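PDB 4C47: inner membrane lipoprotein SadB from Salmonella enterica, which is required for proper surface display of the trimeric autotransporter adhesin SadA and may take a direct part in its biogenesis. Local coordinates for residues A[70-78]-A[177-185]. Sequence-based numbering, arbitrary orientation.
Sequences FDYTELDPS and NLKYLKIGI
K182 sets its CE over the centre of the Y72 ring, 3.3 Å from the centroid and almost on the ring normal. NZ stays over the same face, 4.1 Å from the centroid, so a CH-pi contact and a cation-pi contact share one lysine. Y72 reaches under the lysine because CG stands between its own backbone N and carbonyl carbon (chi1 45°). E74, the non-hydrogen-bonded partner of K182, runs alongside it, CG to CG 4.0 Å, and E74 OE2 accepts from the hydroxyl of Y180, though the modelled 2.4 Å from OH to OE2 is doubtfully short. OE2 lies at the edge of that ring, in its plane, with the carboxylate turned 84° to it. Beneath these side chains, 73-75 pairs antiparallel with 180-185 as an outermost strand, within this chain, of one sheet of the C-terminal beta-sandwich, directly after helix 8-71 of the trimeric coiled coil. T73 and I183 exchange two backbone hydrogen bonds, each 2.9 Å between N and O, and L75 and L181 exchange another two. A water extends the ladder, donating to D71 O and accepting from I185 N. On the opposite face of the sheet, L75 CD1 packs 3.7 Å from L181 CB, and strand 82-86 meets this face through I85 and F83. Past L75 the strand gives way to an Asx turn, D76 OD1 accepting from S78 N. The P77 ring packs across L178, CG to CG 3.8 Å; on the other side, toward strand 124-130, K179 and Y180 form a classic beta bulge opposite G130.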
ATOM      1  N   PHE A  70      12.765   3.339  -3.046  1.00 60.26           N
ATOM      2  CA  PHE A  70      13.520   3.888  -1.925  1.00 60.78           C
ATOM      3  C   PHE A  70      14.215   2.804  -1.105  1.00 77.11           C
ATOM      4  O   PHE A  70      15.128   3.093  -0.336  1.00 76.81           O
ATOM      5  CB  PHE A  70      12.619   4.726  -1.014  1.00 60.40           C
ATOM      6  CG  PHE A  70      12.151   6.009  -1.635  1.00 66.42           C
ATOM      7  CD1 PHE A  70      13.007   7.099  -1.732  1.00 61.14           C
ATOM      8  CD2 PHE A  70      10.854   6.134  -2.109  1.00 59.85           C
ATOM      9  CE1 PHE A  70      12.581   8.285  -2.302  1.00 61.35           C
ATOM     10  CE2 PHE A  70      10.420   7.319  -2.679  1.00 60.23           C
ATOM     11  CZ  PHE A  70      11.287   8.396  -2.775  1.00 73.46           C
ATOM     12  N   ASP A  71      13.778   1.561  -1.259  1.00 61.05           N
ATOM     13  CA  ASP A  71      14.370   0.458  -0.513  1.00 61.87           C
ATOM     14  C   ASP A  71      15.742   0.097  -1.061  1.00 63.31           C
ATOM     15  O   ASP A  71      16.677  -0.159  -0.306  1.00 64.64           O
ATOM     16  CB  ASP A  71      13.461  -0.773  -0.547  1.00 67.85           C
ATOM     17  CG  ASP A  71      12.165  -0.558   0.202  1.00 79.84           C
ATOM     18  OD1 ASP A  71      12.219  -0.409   1.441  1.00 83.90           O
ATOM     19  OD2 ASP A  71      11.094  -0.550  -0.442  1.00 75.52           O
ATOM     20  N   TYR A  72      15.851   0.077  -2.384  1.00 63.33           N
ATOM     21  CA  TYR A  72      17.088  -0.302  -3.049  1.00 69.88           C
ATOM     22  C   TYR A  72      17.060   0.206  -4.483  1.00 72.52           C
ATOM     23  O   TYR A  72      16.042   0.717  -4.946  1.00 63.69           O
ATOM     24  CB  TYR A  72      17.254  -1.824  -3.034  1.00 65.84           C
ATOM     25  CG  TYR A  72      15.987  -2.579  -3.390  1.00 69.17           C
ATOM     26  CD1 TYR A  72      15.554  -2.664  -4.705  1.00 64.57           C
ATOM     27  CD2 TYR A  72      15.224  -3.205  -2.409  1.00 66.38           C
ATOM     28  CE1 TYR A  72      14.402  -3.344  -5.037  1.00 75.18           C
ATOM     29  CE2 TYR A  72      14.068  -3.891  -2.732  1.00 63.02           C
ATOM     30  CZ  TYR A  72      13.663  -3.957  -4.050  1.00 74.65           C
ATOM     31  OH  TYR A  72      12.515  -4.635  -4.392  1.00 80.43           O
ATOM     32  N   THR A  73      18.179   0.062  -5.184  1.00 54.63           N
ATOM     33  CA  THR A  73      18.258   0.446  -6.587  1.00 51.73           C
ATOM     34  C   THR A  73      18.606  -0.772  -7.440  1.00 62.22           C
ATOM     35  O   THR A  73      19.545  -1.510  -7.132  1.00 60.12           O
ATOM     36  CB  THR A  73      19.294   1.567  -6.806  1.00 54.39           C
ATOM     37  OG1 THR A  73      18.956   2.699  -5.992  1.00 50.48           O
ATOM     38  CG2 THR A  73      19.329   1.989  -8.272  1.00 42.37           C
ATOM     39  N   GLU A  74      17.831  -0.993  -8.497  1.00 63.91           N
ATOM     40  CA  GLU A  74      18.071  -2.114  -9.402  1.00 65.76           C
ATOM     41  C   GLU A  74      18.519  -1.611 -10.770  1.00 66.11           C
ATOM     42  O   GLU A  74      17.955  -0.654 -11.303  1.00 73.07           O
ATOM     43  CB  GLU A  74      16.812  -2.971  -9.558  1.00 65.43           C
ATOM     44  CG  GLU A  74      16.384  -3.718  -8.309  1.00 70.86           C
ATOM     45  CD  GLU A  74      15.113  -4.516  -8.525  1.00 74.90           C
ATOM     46  OE1 GLU A  74      14.030  -3.899  -8.628  1.00 84.03           O
ATOM     47  OE2 GLU A  74      15.200  -5.760  -8.598  1.00 68.97           O
ATOM     48  N   LEU A  75      19.522  -2.270 -11.340  1.00 61.25           N
ATOM     49  CA  LEU A  75      20.084  -1.844 -12.615  1.00 59.38           C
ATOM     50  C   LEU A  75      20.719  -2.990 -13.401  1.00 61.13           C
ATOM     51  O   LEU A  75      21.047  -4.042 -12.851  1.00 59.74           O
ATOM     52  CB  LEU A  75      21.098  -0.713 -12.402  1.00 55.71           C
ATOM     53  CG  LEU A  75      22.232  -0.931 -11.396  1.00 60.22           C
ATOM     54  CD1 LEU A  75      23.435  -1.601 -12.041  1.00 66.57           C
ATOM     55  CD2 LEU A  75      22.641   0.382 -10.755  1.00 69.11           C
ATOM     56  N   ASP A  76      20.867  -2.771 -14.704  1.00 59.45           N
ATOM     57  CA  ASP A  76      21.673  -3.628 -15.556  1.00 60.19           C
ATOM     58  C   ASP A  76      22.991  -2.896 -15.750  1.00 63.71           C
ATOM     59  O   ASP A  76      23.062  -1.939 -16.518  1.00 70.63           O
ATOM     60  CB  ASP A  76      20.975  -3.845 -16.902  1.00 63.14           C
ATOM     61  CG  ASP A  76      21.708  -4.834 -17.799  1.00 70.74           C
ATOM     62  OD1 ASP A  76      22.878  -5.169 -17.514  1.00 78.24           O
ATOM     63  OD2 ASP A  76      21.113  -5.274 -18.804  1.00 78.34           O
ATOM     64  N   PRO A  77      24.044  -3.342 -15.046  1.00 63.48           N
ATOM     65  CA  PRO A  77      25.343  -2.657 -15.036  1.00 56.00           C
ATOM     66  C   PRO A  77      26.006  -2.601 -16.409  1.00 64.11           C
ATOM     67  O   PRO A  77      26.942  -1.829 -16.604  1.00 71.44           O
ATOM     68  CB  PRO A  77      26.186  -3.508 -14.070  1.00 59.50           C
ATOM     69  CG  PRO A  77      25.529  -4.846 -14.060  1.00 69.51           C
ATOM     70  CD  PRO A  77      24.062  -4.572 -14.236  1.00 68.23           C
ATOM     71  N   SER A  78      25.521  -3.406 -17.348  1.00 67.94           N
ATOM     72  CA  SER A  78      26.069  -3.416 -18.696  1.00 65.04           C
ATOM     73  C   SER A  78      25.438  -2.317 -19.547  1.00 71.55           C
ATOM     74  O   SER A  78      25.972  -1.940 -20.591  1.00 73.53           O
ATOM     75  CB  SER A  78      25.838  -4.779 -19.347  1.00 71.79           C
ATOM     76  OG  SER A  78      24.455  -5.073 -19.439  1.00 76.46           O
ATOM     77  N   ASN A 177      27.715 -11.965 -18.504  1.00102.14           N
ATOM     78  CA  ASN A 177      26.516 -12.544 -17.907  1.00 96.47           C
ATOM     79  C   ASN A 177      25.931 -11.637 -16.831  1.00 94.08           C
ATOM     80  O   ASN A 177      24.767 -11.774 -16.456  1.00 97.03           O
ATOM     81  CB  ASN A 177      26.812 -13.923 -17.317  1.00 95.28           C
ATOM     82  CG  ASN A 177      27.211 -14.937 -18.368  1.00100.07           C
ATOM     83  OD1 ASN A 177      28.266 -15.563 -18.272  1.00100.17           O
ATOM     84  ND2 ASN A 177      26.365 -15.109 -19.377  1.00 85.22           N
ATOM     85  N   LEU A 178      26.750 -10.716 -16.334  1.00 87.65           N
ATOM     86  CA  LEU A 178      26.329  -9.796 -15.286  1.00 83.09           C
ATOM     87  C   LEU A 178      25.353  -8.758 -15.827  1.00 82.39           C
ATOM     88  O   LEU A 178      25.765  -7.715 -16.334  1.00 87.69           O
ATOM     89  CB  LEU A 178      27.545  -9.103 -14.667  1.00 79.67           C
ATOM     90  CG  LEU A 178      27.291  -8.160 -13.490  1.00 72.23           C
ATOM     91  CD1 LEU A 178      26.726  -8.930 -12.310  1.00 72.34           C
ATOM     92  CD2 LEU A 178      28.571  -7.435 -13.101  1.00 73.29           C
ATOM     93  N   LYS A 179      24.059  -9.044 -15.722  1.00 77.32           N
ATOM     94  CA  LYS A 179      23.041  -8.118 -16.213  1.00 75.88           C
ATOM     95  C   LYS A 179      22.030  -7.725 -15.140  1.00 74.23           C
ATOM     96  O   LYS A 179      21.020  -7.087 -15.436  1.00 73.26           O
ATOM     97  CB  LYS A 179      22.326  -8.694 -17.435  1.00 84.19           C
ATOM     98  CG  LYS A 179      23.262  -9.009 -18.584  1.00 86.53           C
ATOM     99  CD  LYS A 179      22.508  -9.242 -19.874  1.00 89.25           C
ATOM    100  CE  LYS A 179      23.462  -9.645 -20.982  1.00 96.44           C
ATOM    101  NZ  LYS A 179      24.599  -8.691 -21.091  1.00 93.68           N
ATOM    102  N   TYR A 180      22.303  -8.108 -13.897  1.00 71.24           N
ATOM    103  CA  TYR A 180      21.438  -7.721 -12.788  1.00 68.92           C
ATOM    104  C   TYR A 180      22.238  -7.344 -11.552  1.00 67.55           C
ATOM    105  O   TYR A 180      23.027  -8.139 -11.039  1.00 65.05           O
ATOM    106  CB  TYR A 180      20.444  -8.831 -12.434  1.00 71.52           C
ATOM    107  CG  TYR A 180      19.506  -8.445 -11.311  1.00 72.40           C
ATOM    108  CD1 TYR A 180      18.464  -7.556 -11.530  1.00 71.02           C
ATOM    109  CD2 TYR A 180      19.670  -8.961 -10.030  1.00 72.07           C
ATOM    110  CE1 TYR A 180      17.605  -7.194 -10.511  1.00 70.75           C
ATOM    111  CE2 TYR A 180      18.815  -8.602  -9.000  1.00 73.45           C
ATOM    112  CZ  TYR A 180      17.785  -7.719  -9.249  1.00 72.85           C
ATOM    113  OH  TYR A 180      16.933  -7.354  -8.235  1.00 68.78           O
ATOM    114  N   LEU A 181      22.019  -6.122 -11.082  1.00 69.17           N
ATOM    115  CA  LEU A 181      22.617  -5.652  -9.845  1.00 60.68           C
ATOM    116  C   LEU A 181      21.587  -4.898  -9.019  1.00 61.06           C
ATOM    117  O   LEU A 181      20.964  -3.950  -9.490  1.00 57.98           O
ATOM    118  CB  LEU A 181      23.835  -4.768 -10.122  1.00 56.64           C
ATOM    119  CG  LEU A 181      24.536  -4.208  -8.885  1.00 55.56           C
ATOM    120  CD1 LEU A 181      24.994  -5.329  -7.961  1.00 54.43           C
ATOM    121  CD2 LEU A 181      25.709  -3.329  -9.290  1.00 47.96           C
ATOM    122  N   LYS A 182      21.413  -5.347  -7.785  1.00 59.95           N
ATOM    123  CA  LYS A 182      20.522  -4.724  -6.828  1.00 58.71           C
ATOM    124  C   LYS A 182      21.380  -4.256  -5.666  1.00 58.38           C
ATOM    125  O   LYS A 182      22.086  -5.054  -5.043  1.00 56.95           O
ATOM    126  CB  LYS A 182      19.503  -5.744  -6.331  1.00 59.69           C
ATOM    127  CG  LYS A 182      18.558  -5.244  -5.257  1.00 57.14           C
ATOM    128  CD  LYS A 182      17.857  -6.429  -4.604  1.00 69.72           C
ATOM    129  CE  LYS A 182      16.495  -6.063  -4.057  1.00 76.40           C
ATOM    130  NZ  LYS A 182      15.749  -7.275  -3.601  1.00 85.60           N
ATOM    131  N   ILE A 183      21.332  -2.963  -5.379  1.00 49.09           N
ATOM    132  CA  ILE A 183      22.169  -2.402  -4.328  1.00 53.99           C
ATOM    133  C   ILE A 183      21.391  -1.493  -3.373  1.00 56.63           C
ATOM    134  O   ILE A 183      20.659  -0.596  -3.800  1.00 53.75           O
ATOM    135  CB  ILE A 183      23.399  -1.677  -4.916  1.00 55.93           C
ATOM    136  CG1 ILE A 183      24.260  -1.087  -3.797  1.00 61.49           C
ATOM    137  CG2 ILE A 183      22.980  -0.603  -5.913  1.00 55.97           C
ATOM    138  CD1 ILE A 183      25.583  -0.538  -4.275  1.00 70.01           C
ATOM    139  N   GLY A 184      21.550  -1.745  -2.076  1.00 57.08           N
ATOM    140  CA  GLY A 184      20.882  -0.967  -1.051  1.00 63.84           C
ATOM    141  C   GLY A 184      21.812  -0.531   0.068  1.00 70.93           C
ATOM    142  O   GLY A 184      22.939  -1.016   0.186  1.00 66.69           O
ATOM    143  N   ILE A 185      21.327   0.384   0.900  1.00 75.61           N
ATOM    144  CA  ILE A 185      22.121   0.943   1.988  1.00 69.45           C
ATOM    145  C   ILE A 185      21.764   0.352   3.351  1.00 64.41           C
ATOM    146  O   ILE A 185      20.606   0.383   3.768  1.00 64.80           O
ATOM    147  CB  ILE A 185      21.946   2.474   2.075  1.00 70.00           C
ATOM    148  CG1 ILE A 185      22.424   3.145   0.791  1.00 71.40           C
ATOM    149  CG2 ILE A 185      22.705   3.030   3.268  1.00 72.99           C
ATOM    150  CD1 ILE A 185      23.892   2.962   0.535  1.00 73.35           C
TER
HETATM  151  O   HOH W   1      18.962   1.499  -0.028  1.00 69.79           O